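Local structure of putative glycosidase ph117-related (Bacteroides thetaiotaomicron, 5A7V) at residues G40-P54 / L361-Y375. The protein probably cleaves or phosphorolyses mannose-containing glycans and binds mannose in its active-site pocket. Sequence-based numbering, arbitrary orientation.
With MAN (alpha-D-mannopyranose), chain E; SO4 (sulfate ion), chain F.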
loop_
_atom_site.group_PDB
_atom_site.type_symbol
_atom_site.label_atom_id
_atom_site.label_comp_id
_atom_site.label_asym_id
_atom_site.label_seq_id
_atom_site.Cartn_x
_atom_site.Cartn_y
_atom_site.Cartn_z
ATOM N N GLY A 40 -2.334 15.357 -5.882
ATOM C CA GLY A 40 -2.539 14.998 -7.280
ATOM C C GLY A 40 -2.753 16.174 -8.186
ATOM O O GLY A 40 -2.805 17.321 -7.739
ATOM N N GLY A 41 -2.919 15.910 -9.488
ATOM C CA GLY A 41 -2.910 14.555 -10.048
ATOM C C GLY A 41 -1.529 13.915 -10.165
ATOM O O GLY A 41 -0.515 14.629 -10.148
ATOM N N PHE A 42 -1.521 12.581 -10.226
ATOM C CA PHE A 42 -0.318 11.789 -10.447
ATOM C C PHE A 42 -0.263 11.343 -11.903
ATOM O O PHE A 42 -1.096 10.521 -12.336
ATOM C CB PHE A 42 -0.292 10.594 -9.519
ATOM C CG PHE A 42 -0.157 10.947 -8.049
ATOM C CD1 PHE A 42 -1.250 11.355 -7.293
ATOM C CD2 PHE A 42 1.081 10.839 -7.417
ATOM C CE1 PHE A 42 -1.106 11.658 -5.955
ATOM C CE2 PHE A 42 1.224 11.129 -6.067
ATOM C CZ PHE A 42 0.138 11.538 -5.326
ATOM N N GLU A 43 0.735 11.835 -12.641
ATOM C CA GLU A 43 0.840 11.568 -14.054
ATOM C C GLU A 43 1.805 10.408 -14.295
ATOM O O GLU A 43 2.939 10.404 -13.809
ATOM C CB GLU A 43 1.309 12.824 -14.766
ATOM C CG GLU A 43 1.423 12.698 -16.265
ATOM C CD GLU A 43 1.690 14.011 -16.976
ATOM O OE1 GLU A 43 1.637 15.102 -16.392
ATOM O OE2 GLU A 43 1.916 13.934 -18.176
ATOM N N ARG A 44 1.373 9.426 -15.084
ATOM C CA ARG A 44 2.209 8.306 -15.494
ATOM C C ARG A 44 3.218 8.819 -16.527
ATOM O O ARG A 44 2.817 9.423 -17.537
ATOM C CB ARG A 44 1.331 7.250 -16.131
ATOM C CG ARG A 44 0.294 6.620 -15.197
ATOM C CD ARG A 44 -0.820 5.960 -16.028
ATOM N NE ARG A 44 -1.930 5.371 -15.273
ATOM C CZ ARG A 44 -2.975 6.062 -14.791
ATOM N NH1 ARG A 44 -3.065 7.367 -14.963
ATOM N NH2 ARG A 44 -3.941 5.415 -14.189
ATOM N N PRO A 45 4.504 8.574 -16.325
ATOM C CA PRO A 45 5.427 9.108 -17.347
ATOM C C PRO A 45 5.315 8.334 -18.658
ATOM O O PRO A 45 5.181 7.145 -18.651
ATOM C CB PRO A 45 6.793 8.955 -16.695
ATOM C CG PRO A 45 6.489 8.970 -15.230
ATOM C CD PRO A 45 5.192 8.171 -15.125
ATOM N N GLN A 46 5.376 9.066 -19.752
ATOM C CA GLN A 46 5.109 8.527 -21.075
ATOM C C GLN A 46 5.994 7.330 -21.306
ATOM O O GLN A 46 7.201 7.424 -21.162
ATOM C CB GLN A 46 5.384 9.601 -22.141
ATOM C CG GLN A 46 4.136 10.318 -22.638
ATOM C CD GLN A 46 3.506 9.609 -23.816
ATOM O OE1 GLN A 46 4.121 9.506 -24.887
ATOM N NE2 GLN A 46 2.279 9.109 -23.635
ATOM N N GLY A 47 5.361 6.192 -21.579
ATOM C CA GLY A 47 6.157 5.048 -21.976
ATOM C C GLY A 47 6.839 4.261 -20.891
ATOM O O GLY A 47 7.408 3.233 -21.188
ATOM N N ALA A 48 6.797 4.732 -19.646
ATOM C CA ALA A 48 7.588 4.158 -18.553
ATOM C C ALA A 48 6.973 2.854 -18.040
ATOM O O ALA A 48 7.654 1.858 -17.785
ATOM C CB ALA A 48 7.649 5.136 -17.393
ATOM N N ASN A 49 5.669 2.873 -17.835
ATOM C CA ASN A 49 5.056 1.767 -17.137
ATOM C C ASN A 49 4.820 0.564 -18.024
ATOM O O ASN A 49 4.536 0.753 -19.227
ATOM C CB ASN A 49 3.712 2.179 -16.532
ATOM C CG ASN A 49 3.860 3.050 -15.263
ATOM O OD1 ASN A 49 4.805 2.915 -14.494
ATOM N ND2 ASN A 49 2.900 3.874 -15.024
ATOM N N PRO A 50 4.832 -0.638 -17.451
ATOM C CA PRO A 50 5.177 -0.927 -16.053
ATOM C C PRO A 50 6.678 -0.807 -15.770
ATOM O O PRO A 50 7.506 -1.127 -16.631
ATOM C CB PRO A 50 4.747 -2.376 -15.882
ATOM C CG PRO A 50 4.841 -2.968 -17.229
ATOM C CD PRO A 50 4.479 -1.865 -18.191
ATOM N N VAL A 51 7.017 -0.347 -14.571
ATOM C CA VAL A 51 8.419 -0.147 -14.238
ATOM C C VAL A 51 9.067 -1.407 -13.722
ATOM O O VAL A 51 10.290 -1.489 -13.812
ATOM C CB VAL A 51 8.651 1.055 -13.307
ATOM C CG1 VAL A 51 8.292 2.361 -13.997
ATOM C CG2 VAL A 51 7.923 0.898 -11.989
ATOM N N ILE A 52 8.315 -2.343 -13.134
ATOM C CA ILE A 52 8.831 -3.637 -12.683
ATOM C C ILE A 52 7.873 -4.733 -13.170
ATOM O O ILE A 52 6.686 -4.678 -12.868
ATOM C CB ILE A 52 9.076 -3.715 -11.150
ATOM C CG1 ILE A 52 10.070 -2.606 -10.692
ATOM C CG2 ILE A 52 9.538 -5.115 -10.761
ATOM C CD1 ILE A 52 10.207 -2.374 -9.217
ATOM N N SER A 53 8.424 -5.701 -13.914
ATOM C CA SER A 53 7.699 -6.834 -14.439
ATOM C C SER A 53 8.401 -8.140 -14.017
ATOM O O SER A 53 9.612 -8.117 -13.701
ATOM C CB SER A 53 7.653 -6.795 -15.976
ATOM O OG SER A 53 6.966 -5.644 -16.451
ATOM N N PRO A 54 7.697 -9.268 -14.072
ATOM C CA PRO A 54 8.318 -10.545 -13.761
ATOM C C PRO A 54 9.542 -10.873 -14.607
ATOM O O PRO A 54 9.666 -10.413 -15.766
ATOM C CB PRO A 54 7.212 -11.565 -14.015
ATOM C CG PRO A 54 5.974 -10.815 -13.819
ATOM C CD PRO A 54 6.242 -9.404 -14.254
ATOM N N LEU A 361 4.518 8.052 -6.715
ATOM C CA LEU A 361 3.541 7.051 -6.271
ATOM C C LEU A 361 3.841 5.722 -6.922
ATOM O O LEU A 361 4.037 5.690 -8.158
ATOM C CB LEU A 361 2.154 7.546 -6.700
ATOM C CG LEU A 361 0.958 6.685 -6.287
ATOM C CD1 LEU A 361 0.734 6.661 -4.801
ATOM C CD2 LEU A 361 -0.265 7.210 -7.006
ATOM N N TYR A 362 3.844 4.655 -6.136
ATOM C CA TYR A 362 4.113 3.288 -6.612
ATOM C C TYR A 362 2.925 2.412 -6.280
ATOM O O TYR A 362 2.381 2.480 -5.165
ATOM C CB TYR A 362 5.426 2.722 -5.993
ATOM C CG TYR A 362 6.619 3.505 -6.526
ATOM C CD1 TYR A 362 7.211 3.152 -7.707
ATOM C CD2 TYR A 362 7.133 4.608 -5.845
ATOM C CE1 TYR A 362 8.250 3.893 -8.258
ATOM C CE2 TYR A 362 8.144 5.364 -6.402
ATOM C CZ TYR A 362 8.699 5.020 -7.615
ATOM O OH TYR A 362 9.679 5.818 -8.170
ATOM N N TYR A 363 2.493 1.620 -7.266
ATOM C CA TYR A 363 1.252 0.887 -7.139
ATOM C C TYR A 363 1.321 -0.462 -7.862
ATOM O O TYR A 363 2.066 -0.643 -8.840
ATOM C CB TYR A 363 0.058 1.728 -7.637
ATOM C CG TYR A 363 0.200 2.234 -9.032
ATOM C CD1 TYR A 363 0.839 3.413 -9.329
ATOM C CD2 TYR A 363 -0.357 1.515 -10.123
ATOM C CE1 TYR A 363 0.954 3.867 -10.660
ATOM C CE2 TYR A 363 -0.251 1.975 -11.407
ATOM C CZ TYR A 363 0.360 3.158 -11.694
ATOM O OH TYR A 363 0.459 3.652 -12.973
ATOM N N GLY A 364 0.519 -1.408 -7.370
ATOM C CA GLY A 364 0.281 -2.652 -8.128
ATOM C C GLY A 364 -0.675 -2.443 -9.296
ATOM O O GLY A 364 -1.646 -1.697 -9.171
ATOM N N CYS A 365 -0.366 -3.137 -10.384
ATOM C CA CYS A 365 -1.203 -3.104 -11.595
ATOM C C CYS A 365 -1.847 -4.464 -11.768
ATOM O O CYS A 365 -1.171 -5.418 -12.210
ATOM C CB CYS A 365 -0.342 -2.807 -12.812
ATOM S SG CYS A 365 0.519 -1.193 -12.768
ATOM N N ALA A 366 -3.122 -4.546 -11.409
ATOM C CA ALA A 366 -3.913 -5.764 -11.580
ATOM C C ALA A 366 -3.229 -7.022 -11.010
ATOM O O ALA A 366 -3.382 -8.114 -11.553
ATOM C CB ALA A 366 -4.347 -5.962 -13.030
ATOM N N ASP A 367 -2.574 -6.865 -9.852
ATOM C CA ASP A 367 -1.861 -7.956 -9.193
ATOM C C ASP A 367 -0.781 -8.634 -10.083
ATOM O O ASP A 367 -0.428 -9.778 -9.868
ATOM C CB ASP A 367 -2.774 -9.032 -8.563
ATOM C CG ASP A 367 -3.655 -8.567 -7.417
ATOM O OD1 ASP A 367 -3.662 -7.382 -7.021
ATOM O OD2 ASP A 367 -4.351 -9.493 -6.850
ATOM N N SER A 368 -0.245 -7.865 -11.043
ATOM C CA SER A 368 0.697 -8.417 -12.016
ATOM C C SER A 368 1.996 -7.639 -12.232
ATOM O O SER A 368 3.035 -8.268 -12.479
ATOM C CB SER A 368 0.003 -8.653 -13.360
ATOM O OG SER A 368 -0.867 -9.808 -13.261
ATOM N N LYS A 369 1.911 -6.312 -12.238
ATOM C CA LYS A 369 3.036 -5.419 -12.533
ATOM C C LYS A 369 3.158 -4.354 -11.448
ATOM O O LYS A 369 2.189 -4.108 -10.694
ATOM C CB LYS A 369 2.917 -4.761 -13.937
ATOM C CG LYS A 369 2.612 -5.740 -15.100
ATOM C CD LYS A 369 3.821 -6.580 -15.406
ATOM C CE LYS A 369 3.893 -7.307 -16.756
ATOM N NZ LYS A 369 2.908 -8.370 -16.895
ATOM N N VAL A 370 4.269 -3.624 -11.474
ATOM C CA VAL A 370 4.412 -2.390 -10.681
ATOM C C VAL A 370 4.386 -1.183 -11.609
ATOM O O VAL A 370 5.137 -1.144 -12.611
ATOM C CB VAL A 370 5.740 -2.353 -9.873
ATOM C CG1 VAL A 370 5.898 -1.020 -9.119
ATOM C CG2 VAL A 370 5.789 -3.526 -8.892
ATOM N N GLY A 371 3.571 -0.190 -11.257
ATOM C CA GLY A 371 3.517 1.067 -11.977
ATOM C C GLY A 371 3.922 2.214 -11.074
ATOM O O GLY A 371 3.919 2.096 -9.829
ATOM N N MET A 372 4.213 3.346 -11.711
ATOM C CA MET A 372 4.489 4.574 -10.994
ATOM C C MET A 372 3.813 5.773 -11.650
ATOM O O MET A 372 3.475 5.743 -12.863
ATOM C CB MET A 372 5.985 4.734 -10.776
ATOM C CG MET A 372 6.790 4.963 -11.976
ATOM S SD MET A 372 6.788 6.642 -12.617
ATOM C CE MET A 372 7.152 7.618 -11.240
ATOM N N ALA A 373 3.656 6.838 -10.871
ATOM C CA ALA A 373 3.149 8.118 -11.400
ATOM C C ALA A 373 3.665 9.260 -10.494
ATOM O O ALA A 373 4.039 8.994 -9.326
ATOM C CB ALA A 373 1.616 8.103 -11.458
ATOM N N ILE A 374 3.716 10.477 -11.020
ATOM C CA ILE A 374 4.343 11.618 -10.318
ATOM C C ILE A 374 3.335 12.747 -10.146
ATOM O O ILE A 374 2.725 13.203 -11.130
ATOM C CB ILE A 374 5.583 12.152 -11.063
ATOM C CG1 ILE A 374 6.594 11.049 -11.350
ATOM C CG2 ILE A 374 6.226 13.302 -10.258
ATOM C CD1 ILE A 374 7.753 11.474 -12.234
ATOM N N TYR A 375 3.190 13.235 -8.911
ATOM C CA TYR A 375 2.486 14.478 -8.599
ATOM C C TYR A 375 3.559 15.533 -8.353
ATOM O O TYR A 375 4.357 15.423 -7.393
ATOM C CB TYR A 375 1.581 14.310 -7.378
ATOM C CG TYR A 375 1.137 15.585 -6.708
ATOM C CD1 TYR A 375 0.628 16.652 -7.437
ATOM C CD2 TYR A 375 1.237 15.723 -5.309
ATOM C CE1 TYR A 375 0.217 17.813 -6.794
ATOM C CE2 TYR A 375 0.828 16.873 -4.685
ATOM C CZ TYR A 375 0.351 17.927 -5.392
ATOM O OH TYR A 375 -0.073 19.032 -4.724
HETATM C C1 MAN E . -6.600 -7.346 -1.357
HETATM C C2 MAN E . -5.314 -6.493 -1.285
HETATM C C3 MAN E . -4.156 -6.917 -2.208
HETATM C C4 MAN E . -4.667 -7.285 -3.613
HETATM C C5 MAN E . -6.197 -7.166 -3.744
HETATM C C6 MAN E . -6.718 -7.694 -5.100
HETATM O O1 MAN E . -7.841 -6.571 -0.912
HETATM O O2 MAN E . -4.886 -6.563 0.082
HETATM O O3 MAN E . -3.452 -8.042 -1.719
HETATM O O4 MAN E . -3.974 -6.446 -4.514
HETATM O O5 MAN E . -6.775 -7.953 -2.656
HETATM O O6 MAN E . -6.428 -9.095 -5.210
HETATM S S SO4 F . 12.155 -4.928 -16.103
HETATM O O1 SO4 F . 13.138 -4.682 -14.993
HETATM O O2 SO4 F . 10.794 -5.044 -15.527
HETATM O O3 SO4 F . 12.541 -6.173 -16.815
HETATM O O4 SO4 F . 12.174 -3.782 -17.060
#
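The carboxamide of Asn49 bonds to the backbone of strand 369-375 as a neighbouring strand would: OD1 accepts the backbone N-H of Met372 (2.9 Å), and ND2 donates to Met372 O along a nearly straight path, in the carbonyl plane on a lone pair. With CG set anti to its own carbonyl carbon (chi1 -75°), the amide reaches both polar backbone groups of one residue. Ordinary backbone bonds resume to either side along the strand. Glu43 and Ile374 form an antiparallel hydrogen-bonded pair with two mutual N-H...O bonds, Glu43 N lying 2.8 Å from Ile374 O. Near the other end, Val51 N donates to Val370 O, which also receives a weak bond from Ile52 N, while Val370 N returns a bond to Ile52 O; Val51 and Ile52 thus form a classic beta bulge opposite Val370.

The 40-54 loop thereby runs along the outer edge of strand 369-375, the last in a three-stranded antiparallel sheet whose order is 347-355, 358-365, 369-375, as in one blade of the five-bladed beta-propeller of GH130 enzymes. The turn joining strands 358-365 and 369-375 carries Asp367, whose carboxylate binds mannose O4 and O6 through OD1 and OD2. Beside the amide, the Tyr363 hydroxyl and the Arg44 guanidinium share Glu337 of helix 335-338.

Apolar contacts extend outward from this edge. The Phe42 ring is sandwiched between Leu361 CD2 over one face and Tyr375 CB over the other, the latter 3.5 Å from the ring centroid; the edge of the Tyr375 ring also turns toward that ring's face, planes at 56°. Gly40 CA lies over the Tyr375 ring in a CH-pi contact. The Met372 chain folds back on itself (chi2 79°), bringing SD against Pro45 CD (3.3 Å), while CG meets Val51 CG1 (3.6 Å). Farther along, Lys369 lays its aliphatic chain beside Pro50, with CD 3.4 Å from Ser53 OG.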